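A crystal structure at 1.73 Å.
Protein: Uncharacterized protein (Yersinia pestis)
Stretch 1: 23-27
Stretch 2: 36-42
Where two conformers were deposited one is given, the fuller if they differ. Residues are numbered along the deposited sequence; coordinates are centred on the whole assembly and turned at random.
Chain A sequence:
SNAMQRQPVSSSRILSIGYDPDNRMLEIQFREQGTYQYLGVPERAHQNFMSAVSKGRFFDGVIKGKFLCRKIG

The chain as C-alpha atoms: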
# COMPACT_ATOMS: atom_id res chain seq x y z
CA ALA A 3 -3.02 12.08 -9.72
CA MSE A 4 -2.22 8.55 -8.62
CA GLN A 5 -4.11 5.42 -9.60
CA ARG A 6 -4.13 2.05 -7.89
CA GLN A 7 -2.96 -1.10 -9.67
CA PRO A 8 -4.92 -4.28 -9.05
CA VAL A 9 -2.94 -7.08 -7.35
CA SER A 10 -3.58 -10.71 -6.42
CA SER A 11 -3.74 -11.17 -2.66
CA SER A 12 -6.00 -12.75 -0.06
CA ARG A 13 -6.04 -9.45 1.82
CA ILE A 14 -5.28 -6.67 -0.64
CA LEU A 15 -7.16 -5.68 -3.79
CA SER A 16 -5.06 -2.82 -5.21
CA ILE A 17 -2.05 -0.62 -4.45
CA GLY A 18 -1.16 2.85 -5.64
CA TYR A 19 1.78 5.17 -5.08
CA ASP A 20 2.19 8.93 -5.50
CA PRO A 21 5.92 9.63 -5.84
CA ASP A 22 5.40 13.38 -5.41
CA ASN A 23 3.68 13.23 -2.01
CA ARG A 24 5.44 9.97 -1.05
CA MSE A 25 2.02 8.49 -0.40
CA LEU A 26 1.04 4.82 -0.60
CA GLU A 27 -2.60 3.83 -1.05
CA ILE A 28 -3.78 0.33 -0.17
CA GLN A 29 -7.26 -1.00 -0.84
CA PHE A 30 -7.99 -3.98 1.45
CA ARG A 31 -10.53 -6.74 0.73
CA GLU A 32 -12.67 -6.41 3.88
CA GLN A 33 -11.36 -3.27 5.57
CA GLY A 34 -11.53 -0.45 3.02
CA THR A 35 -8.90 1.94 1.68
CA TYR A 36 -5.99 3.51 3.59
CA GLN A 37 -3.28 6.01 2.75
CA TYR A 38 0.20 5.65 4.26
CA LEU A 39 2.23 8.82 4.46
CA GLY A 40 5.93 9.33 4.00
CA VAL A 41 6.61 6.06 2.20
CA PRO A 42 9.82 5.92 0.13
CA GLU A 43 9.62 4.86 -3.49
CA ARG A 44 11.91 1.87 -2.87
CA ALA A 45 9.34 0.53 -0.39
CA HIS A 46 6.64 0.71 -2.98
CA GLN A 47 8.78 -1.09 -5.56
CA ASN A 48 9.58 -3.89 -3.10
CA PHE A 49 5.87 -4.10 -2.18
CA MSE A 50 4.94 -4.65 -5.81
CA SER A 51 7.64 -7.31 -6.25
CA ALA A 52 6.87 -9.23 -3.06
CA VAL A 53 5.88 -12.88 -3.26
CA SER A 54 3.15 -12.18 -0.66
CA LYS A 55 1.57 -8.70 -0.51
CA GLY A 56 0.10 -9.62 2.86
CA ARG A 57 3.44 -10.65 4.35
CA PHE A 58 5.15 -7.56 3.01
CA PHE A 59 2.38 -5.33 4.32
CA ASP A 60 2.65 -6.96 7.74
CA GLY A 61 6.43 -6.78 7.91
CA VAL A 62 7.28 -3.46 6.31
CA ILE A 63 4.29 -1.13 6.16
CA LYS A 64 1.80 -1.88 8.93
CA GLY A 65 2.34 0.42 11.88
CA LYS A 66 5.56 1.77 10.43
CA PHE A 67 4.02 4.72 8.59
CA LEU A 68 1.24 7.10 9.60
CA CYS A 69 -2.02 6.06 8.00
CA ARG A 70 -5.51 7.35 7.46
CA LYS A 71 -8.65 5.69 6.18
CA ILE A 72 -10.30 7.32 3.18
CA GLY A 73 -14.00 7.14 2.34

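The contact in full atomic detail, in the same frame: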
# COMPACT_ATOMS: atom_id res chain seq x y z
N ASN A 23 4.05 13.05 -3.41
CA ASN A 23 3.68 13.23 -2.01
C ASN A 23 4.22 12.11 -1.13
O ASN A 23 3.98 12.09 0.08
CB ASN A 23 2.16 13.31 -1.87
CG ASN A 23 1.53 14.27 -2.85
OD1 ASN A 23 2.18 15.20 -3.33
ND2 ASN A 23 0.26 14.05 -3.17
N ARG A 24 4.94 11.17 -1.74
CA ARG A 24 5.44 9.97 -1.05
C ARG A 24 4.33 9.26 -0.30
O ARG A 24 4.47 8.87 0.86
CB ARG A 24 6.57 10.33 -0.09
CG ARG A 24 7.59 11.31 -0.63
CD ARG A 24 8.36 10.82 -1.83
NE ARG A 24 9.62 11.57 -2.00
CZ ARG A 24 9.71 12.83 -2.41
NH1 ARG A 24 8.62 13.52 -2.73
NH2 ARG A 24 10.90 13.42 -2.52
N MSE A 25 3.22 9.06 -1.00
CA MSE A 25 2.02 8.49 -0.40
C MSE A 25 1.67 7.15 -1.01
O MSE A 25 1.68 7.01 -2.24
CB MSE A 25 0.87 9.47 -0.54
CG MSE A 25 -0.42 9.06 0.14
SE MSE A 25 -1.56 10.62 0.19
CE MSE A 25 -2.11 10.66 -1.68
N LEU A 26 1.38 6.16 -0.17
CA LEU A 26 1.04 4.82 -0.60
C LEU A 26 -0.43 4.58 -0.31
O LEU A 26 -0.87 4.85 0.79
CB LEU A 26 1.89 3.80 0.14
CG LEU A 26 1.65 2.33 -0.15
CD1 LEU A 26 2.25 1.94 -1.49
CD2 LEU A 26 2.28 1.55 0.95
N GLU A 27 -1.18 4.07 -1.28
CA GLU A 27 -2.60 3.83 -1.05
C GLU A 27 -2.89 2.34 -1.19
O GLU A 27 -2.52 1.73 -2.19
CB GLU A 27 -3.46 4.64 -2.02
CG GLU A 27 -4.92 4.73 -1.64
CD GLU A 27 -5.66 5.78 -2.48
OE1 GLU A 27 -5.60 6.98 -2.14
OE2 GLU A 27 -6.28 5.39 -3.48
N TYR A 36 -6.84 2.68 2.73
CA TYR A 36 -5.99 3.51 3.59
C TYR A 36 -4.87 4.17 2.82
O TYR A 36 -4.35 3.58 1.88
CB TYR A 36 -5.36 2.66 4.69
CG TYR A 36 -6.31 2.24 5.78
CD1 TYR A 36 -7.30 1.31 5.53
CD2 TYR A 36 -6.20 2.76 7.06
CE1 TYR A 36 -8.16 0.92 6.53
CE2 TYR A 36 -7.07 2.38 8.06
CZ TYR A 36 -8.04 1.46 7.79
OH TYR A 36 -8.92 1.08 8.78
N GLN A 37 -4.47 5.37 3.25
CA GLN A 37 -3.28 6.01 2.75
C GLN A 37 -2.19 5.98 3.81
O GLN A 37 -2.48 6.22 4.98
CB GLN A 37 -3.57 7.46 2.36
CG GLN A 37 -4.53 7.56 1.20
CD GLN A 37 -4.89 8.99 0.88
OE1 GLN A 37 -4.81 9.86 1.75
NE2 GLN A 37 -5.28 9.25 -0.36
N TYR A 38 -0.97 5.69 3.38
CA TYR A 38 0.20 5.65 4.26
C TYR A 38 1.13 6.77 3.83
O TYR A 38 1.44 6.91 2.66
CB TYR A 38 0.92 4.30 4.17
CG TYR A 38 0.12 3.20 4.83
CD1 TYR A 38 0.38 2.83 6.14
CD2 TYR A 38 -0.93 2.58 4.16
CE1 TYR A 38 -0.37 1.84 6.78
CE2 TYR A 38 -1.69 1.59 4.79
CZ TYR A 38 -1.41 1.23 6.09
OH TYR A 38 -2.15 0.25 6.72
N LEU A 39 1.55 7.58 4.79
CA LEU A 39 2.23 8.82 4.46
C LEU A 39 3.71 8.69 4.68
O LEU A 39 4.14 8.04 5.62
CB LEU A 39 1.68 9.98 5.29
CG LEU A 39 0.18 10.17 5.21
CD1 LEU A 39 -0.19 11.38 6.02
CD2 LEU A 39 -0.20 10.37 3.78
N GLY A 40 4.50 9.29 3.81
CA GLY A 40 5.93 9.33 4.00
C GLY A 40 6.59 8.01 3.68
O GLY A 40 7.53 7.62 4.35
N VAL A 41 6.09 7.34 2.64
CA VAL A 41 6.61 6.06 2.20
C VAL A 41 7.58 6.26 1.05
O VAL A 41 7.21 6.85 0.04
CB VAL A 41 5.44 5.13 1.77
CG1 VAL A 41 5.95 3.80 1.27
CG2 VAL A 41 4.50 4.92 2.94
N PRO A 42 8.82 5.76 1.18
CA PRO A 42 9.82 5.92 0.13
C PRO A 42 9.51 5.08 -1.09
O PRO A 42 8.90 4.03 -0.99
CB PRO A 42 11.11 5.46 0.80
CG PRO A 42 10.68 4.53 1.85
CD PRO A 42 9.37 5.06 2.35
O HOH W 1 2.91 11.33 2.24

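The strand that carries Tyr36, Gln37 and Tyr38 runs antiparallel to the strand beginning at Met25, their directions 157° apart, and the contact is best followed along the second stretch, from the paired backbones onward to Pro42.

Tyr36 contributes through its backbone. Its CA-to-CB bond points away from the first stretch, and its ring makes no contact there, but its carbonyl faces the neighbouring strand, where Tyr36 O receives a CA-H...O contact from Glu27 CA at 3.4 Å. Such contacts are typical of antiparallel sheets, in which alpha hydrogens lie close to carbonyl oxygens across the gap between strands.

Gln37 sits opposite Glu27 in a non-hydrogen-bonded pair, with the CA atoms of Gln37 and Glu27 4.4 Å apart. The backbones do not bond to each other at this pair, but the side chains do: Gln37 NE2 donates to Glu27 OE1 at 2.9 Å, with a nearly straight angle of 172° at the hydrogen. Glutamine suits this place because its amide offers both a donor and an acceptor. NE2 meets the carboxylate, while OE1 is hydrogen-bonded elsewhere in the structure. Glu27 OE2 is likewise satisfied elsewhere, so the buried carboxylate has a partner for each oxygen. On the same face lies the selenomethionine at Met25, whose SE is 3.7 Å from Gln37 OE1. The alpha carbon takes part as well, with Gln37 CA 3.3 Å from Leu26 O in another CA-H...O contact.

Tyr38 and Leu26 form the hydrogen-bonded pair that fixes the register. Tyr38 N donates to Leu26 O at 2.7 Å, and Leu26 N donates to Tyr38 O at 2.9 Å; angles of 167° and 174° show how squarely the peptide groups meet. Their side chains share the other face of the sheet, where Leu26 CB and Tyr38 CB approach to 4.2 Å. Both residues are buried, and leucine's branched aliphatic chain and tyrosine's broad ring are both well suited to a buried face. Tyr38 O also lies 3.5 Å from Met25 CA.

Leu39 returns to the face of Gln37. Its CD2 lies 3.8 Å from Met25 SE, an apolar contact between the selenium and a methyl group; leucine suits this place because its methyls can pack against such a neighbour.

At Gly40 the chain bends, with a phi of 75° that by itself favours glycine. Gly40 N makes a weak hydrogen bond to Arg24 O, 3.0 Å long but bent to 121°. The same nitrogen donates to water 1, with Gly40 N 3.0 Å from the water O; that water in turn donates to Asn23 O, its O 2.5 Å from the carbonyl oxygen, and so bridges the two stretches.

Val41 supplies the better-directed bond to the same carbonyl: Val41 N donates to Arg24 O at 2.9 Å and 156°. Its branched apolar side chain suits a buried site, and Val41 CG2 packs 4.0 Å from Leu26 CB. Pro42 makes no contact with the first stretch; it occupies the N-cap position, where lacking an amide hydrogen costs the coming helix nothing.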